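ADP-ribose pyrophosphatase (Streptococcus suis, PDB 3O8S) is a Nudix hydrolase that probably cleaves the pyrophosphate linkage of ADP-ribose or a related nucleoside diphosphate derivative. Local coordinates at residues Q125-I130 with V148-R153. Residues are numbered along the deposited sequence; the frame is centred on the assembly and turned at random.
Sequences QRVVAI and VFILCR
Val148 pairs with Ile130 in a non-hydrogen-bonded antiparallel position; the two side chains lie side by side and touch through Val148 CG2 and Ile130 CG2. The other methyl of Val148, CG1, set anti to the backbone N (chi1 -174°), meets Val127 CG1 at 4.0 Å. At Phe149 the register slips: Phe149 N donates to Ala129 O, while Phe149 O takes the N-H of Val128 at 2.8 Å, so two residues face one in a classic beta bulge. Phe149 CB packs on Val128 CB, and Ala129 O lies beyond the ring edge, near its plane, on the CD1 side. Ile150 lies on the same face as Val127, and its CD1 comes within 4.0 Å of Val127 CG2; its CA also makes a C-H...O contact with Arg126 O. A second classic bulge follows at Leu151, whose N donates to Arg126 O while its O accepts from both Gln125 N, at 2.8 Å, and Arg126 N, at 3.2 Å. The Leu151 side chain runs alongside those of Gln125 and Arg126, with CD2 3.6 Å from Gln125 NE2, and Val128 CG2 rests against its CB. At the exposed end, Gln125 OE1 sits 3.4 Å from Arg153 CD, whereas the Arg153 guanidinium forms a salt bridge with Glu123. Arg126 NH1 hydrogen-bonds Ser198 O, and NH2 forms a salt bridge with Glu202 of the second subunit, whose Phe205 touches Val127 and Ile150. In this Nudix alpha/beta/alpha sandwich, strand 145-157 pairs antiparallel with 120-132 and parallel with 70-79; helix 186-197 covers Phe149 and Leu151 and touches Val128, and helix 106-118 packs on Val148 and Ile150 across the sheet.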
ATOM      1  N   GLN A 125       8.290   3.134  -9.030  1.00 44.63           N
ATOM      2  CA  GLN A 125       7.596   4.269  -9.600  1.00 44.02           C
ATOM      3  C   GLN A 125       6.176   4.484  -9.105  1.00 44.37           C
ATOM      4  O   GLN A 125       5.789   5.615  -8.843  1.00 43.03           O
ATOM      5  CB  GLN A 125       7.558   4.060 -11.132  1.00 45.37           C
ATOM      6  CG  GLN A 125       7.294   5.304 -11.937  1.00 60.84           C
ATOM      7  CD  GLN A 125       7.585   5.071 -13.395  1.00 71.71           C
ATOM      8  OE1 GLN A 125       8.653   5.407 -13.887  1.00 67.08           O
ATOM      9  NE2 GLN A 125       6.632   4.514 -14.126  1.00 59.26           N
ATOM     10  N   ARG A 126       5.372   3.429  -9.092  1.00 39.20           N
ATOM     11  CA  ARG A 126       3.965   3.563  -8.844  1.00 37.15           C
ATOM     12  C   ARG A 126       3.443   2.354  -8.130  1.00 39.43           C
ATOM     13  O   ARG A 126       3.870   1.237  -8.416  1.00 39.23           O
ATOM     14  CB  ARG A 126       3.257   3.762 -10.234  1.00 35.24           C
ATOM     15  CG  ARG A 126       1.754   3.363 -10.331  1.00 33.42           C
ATOM     16  CD  ARG A 126       1.217   3.657 -11.727  1.00 34.05           C
ATOM     17  NE  ARG A 126       1.065   5.113 -11.895  1.00 37.14           N
ATOM     18  CZ  ARG A 126       0.715   5.721 -13.015  1.00 41.05           C
ATOM     19  NH1 ARG A 126       0.498   5.019 -14.120  1.00 38.80           N
ATOM     20  NH2 ARG A 126       0.563   7.034 -13.040  1.00 37.59           N
ATOM     21  N   VAL A 127       2.482   2.574  -7.215  1.00 36.38           N
ATOM     22  CA  VAL A 127       1.787   1.485  -6.539  1.00 36.05           C
ATOM     23  C   VAL A 127       0.640   1.077  -7.476  1.00 41.69           C
ATOM     24  O   VAL A 127      -0.296   1.846  -7.690  1.00 40.32           O
ATOM     25  CB  VAL A 127       1.288   1.811  -5.099  1.00 38.39           C
ATOM     26  CG1 VAL A 127       0.760   0.538  -4.416  1.00 37.82           C
ATOM     27  CG2 VAL A 127       2.405   2.435  -4.263  1.00 38.40           C
ATOM     28  N   VAL A 128       0.746  -0.107  -8.065  1.00 39.05           N
ATOM     29  CA  VAL A 128      -0.313  -0.612  -8.946  1.00 38.57           C
ATOM     30  C   VAL A 128      -1.539  -0.972  -8.079  1.00 42.26           C
ATOM     31  O   VAL A 128      -2.683  -0.613  -8.383  1.00 41.04           O
ATOM     32  CB  VAL A 128       0.156  -1.848  -9.788  1.00 39.94           C
ATOM     33  CG1 VAL A 128      -0.992  -2.409 -10.625  1.00 39.70           C
ATOM     34  CG2 VAL A 128       1.381  -1.538 -10.659  1.00 38.22           C
ATOM     35  N   ALA A 129      -1.272  -1.757  -7.044  1.00 41.22           N
ATOM     36  CA  ALA A 129      -2.276  -2.340  -6.154  1.00 41.45           C
ATOM     37  C   ALA A 129      -1.677  -2.822  -4.853  1.00 44.46           C
ATOM     38  O   ALA A 129      -0.502  -3.174  -4.828  1.00 43.32           O
ATOM     39  CB  ALA A 129      -2.933  -3.510  -6.859  1.00 42.86           C
ATOM     40  N   ILE A 130      -2.488  -2.804  -3.772  1.00 43.55           N
ATOM     41  CA  ILE A 130      -2.240  -3.346  -2.424  1.00 44.59           C
ATOM     42  C   ILE A 130      -3.354  -4.356  -2.232  1.00 47.85           C
ATOM     43  O   ILE A 130      -4.490  -3.968  -1.998  1.00 45.32           O
ATOM     44  CB  ILE A 130      -2.192  -2.277  -1.308  1.00 48.23           C
ATOM     45  CG1 ILE A 130      -1.285  -1.125  -1.675  1.00 49.28           C
ATOM     46  CG2 ILE A 130      -1.822  -2.869   0.048  1.00 48.91           C
ATOM     47  CD1 ILE A 130      -1.998   0.095  -1.578  1.00 64.96           C
ATOM     48  N   VAL A 148       1.822  -5.993  -2.277  1.00 44.68           N
ATOM     49  CA  VAL A 148       1.995  -4.661  -2.889  1.00 42.99           C
ATOM     50  C   VAL A 148       2.671  -4.846  -4.259  1.00 48.19           C
ATOM     51  O   VAL A 148       3.798  -5.332  -4.326  1.00 49.64           O
ATOM     52  CB  VAL A 148       2.803  -3.694  -1.977  1.00 46.69           C
ATOM     53  CG1 VAL A 148       2.842  -2.286  -2.563  1.00 44.98           C
ATOM     54  CG2 VAL A 148       2.231  -3.654  -0.564  1.00 47.44           C
ATOM     55  N   PHE A 149       1.957  -4.513  -5.342  1.00 43.03           N
ATOM     56  CA  PHE A 149       2.470  -4.550  -6.707  1.00 40.24           C
ATOM     57  C   PHE A 149       2.995  -3.171  -7.024  1.00 42.80           C
ATOM     58  O   PHE A 149       2.244  -2.209  -6.935  1.00 41.35           O
ATOM     59  CB  PHE A 149       1.385  -4.992  -7.691  1.00 41.16           C
ATOM     60  CG  PHE A 149       1.043  -6.460  -7.575  1.00 43.63           C
ATOM     61  CD1 PHE A 149       0.125  -6.905  -6.627  1.00 45.60           C
ATOM     62  CD2 PHE A 149       1.661  -7.404  -8.398  1.00 45.27           C
ATOM     63  CE1 PHE A 149      -0.185  -8.252  -6.518  1.00 46.97           C
ATOM     64  CE2 PHE A 149       1.343  -8.754  -8.294  1.00 49.30           C
ATOM     65  CZ  PHE A 149       0.425  -9.168  -7.355  1.00 48.49           C
ATOM     66  N   ILE A 150       4.295  -3.066  -7.339  1.00 39.41           N
ATOM     67  CA  ILE A 150       4.966  -1.811  -7.627  1.00 38.39           C
ATOM     68  C   ILE A 150       5.413  -1.789  -9.094  1.00 44.88           C
ATOM     69  O   ILE A 150       6.130  -2.689  -9.538  1.00 44.17           O
ATOM     70  CB  ILE A 150       6.180  -1.582  -6.658  1.00 41.82           C
ATOM     71  CG1 ILE A 150       5.774  -1.699  -5.135  1.00 42.18           C
ATOM     72  CG2 ILE A 150       6.969  -0.271  -6.983  1.00 38.97           C
ATOM     73  CD1 ILE A 150       4.986  -0.552  -4.590  1.00 42.32           C
ATOM     74  N   LEU A 151       5.020  -0.732  -9.826  1.00 41.95           N
ATOM     75  CA  LEU A 151       5.482  -0.565 -11.182  1.00 42.47           C
ATOM     76  C   LEU A 151       6.864   0.068 -11.087  1.00 45.17           C
ATOM     77  O   LEU A 151       7.041   1.027 -10.343  1.00 44.45           O
ATOM     78  CB  LEU A 151       4.497   0.241 -12.033  1.00 42.57           C
ATOM     79  CG  LEU A 151       4.988   0.706 -13.401  1.00 48.28           C
ATOM     80  CD1 LEU A 151       4.970  -0.456 -14.411  1.00 49.89           C
ATOM     81  CD2 LEU A 151       4.150   1.872 -13.898  1.00 48.22           C
ATOM     82  N   CYS A 152       7.857  -0.563 -11.732  1.00 41.56           N
ATOM     83  CA  CYS A 152       9.247  -0.125 -11.730  1.00 41.69           C
ATOM     84  C   CYS A 152       9.677   0.162 -13.131  1.00 47.33           C
ATOM     85  O   CYS A 152       9.245  -0.483 -14.085  1.00 48.64           O
ATOM     86  CB  CYS A 152      10.180  -1.147 -11.083  1.00 42.46           C
ATOM     87  SG  CYS A 152       9.803  -1.552  -9.355  1.00 46.11           S
ATOM     88  N   ARG A 153      10.575   1.111 -13.240  1.00 42.51           N
ATOM     89  CA  ARG A 153      11.136   1.564 -14.470  1.00 41.60           C
ATOM     90  C   ARG A 153      12.551   0.991 -14.572  1.00 43.19           C
ATOM     91  O   ARG A 153      13.333   1.122 -13.623  1.00 41.69           O
ATOM     92  CB  ARG A 153      11.101   3.095 -14.423  1.00 41.63           C
ATOM     93  CG  ARG A 153      11.758   3.779 -15.578  1.00 55.63           C
ATOM     94  CD  ARG A 153      11.641   5.282 -15.417  1.00 60.39           C
ATOM     95  NE  ARG A 153      12.215   5.933 -16.583  1.00 58.06           N
ATOM     96  CZ  ARG A 153      13.471   6.342 -16.670  1.00 65.98           C
ATOM     97  NH1 ARG A 153      14.274   6.271 -15.617  1.00 54.24           N
ATOM     98  NH2 ARG A 153      13.919   6.885 -17.790  1.00 58.03           N
TER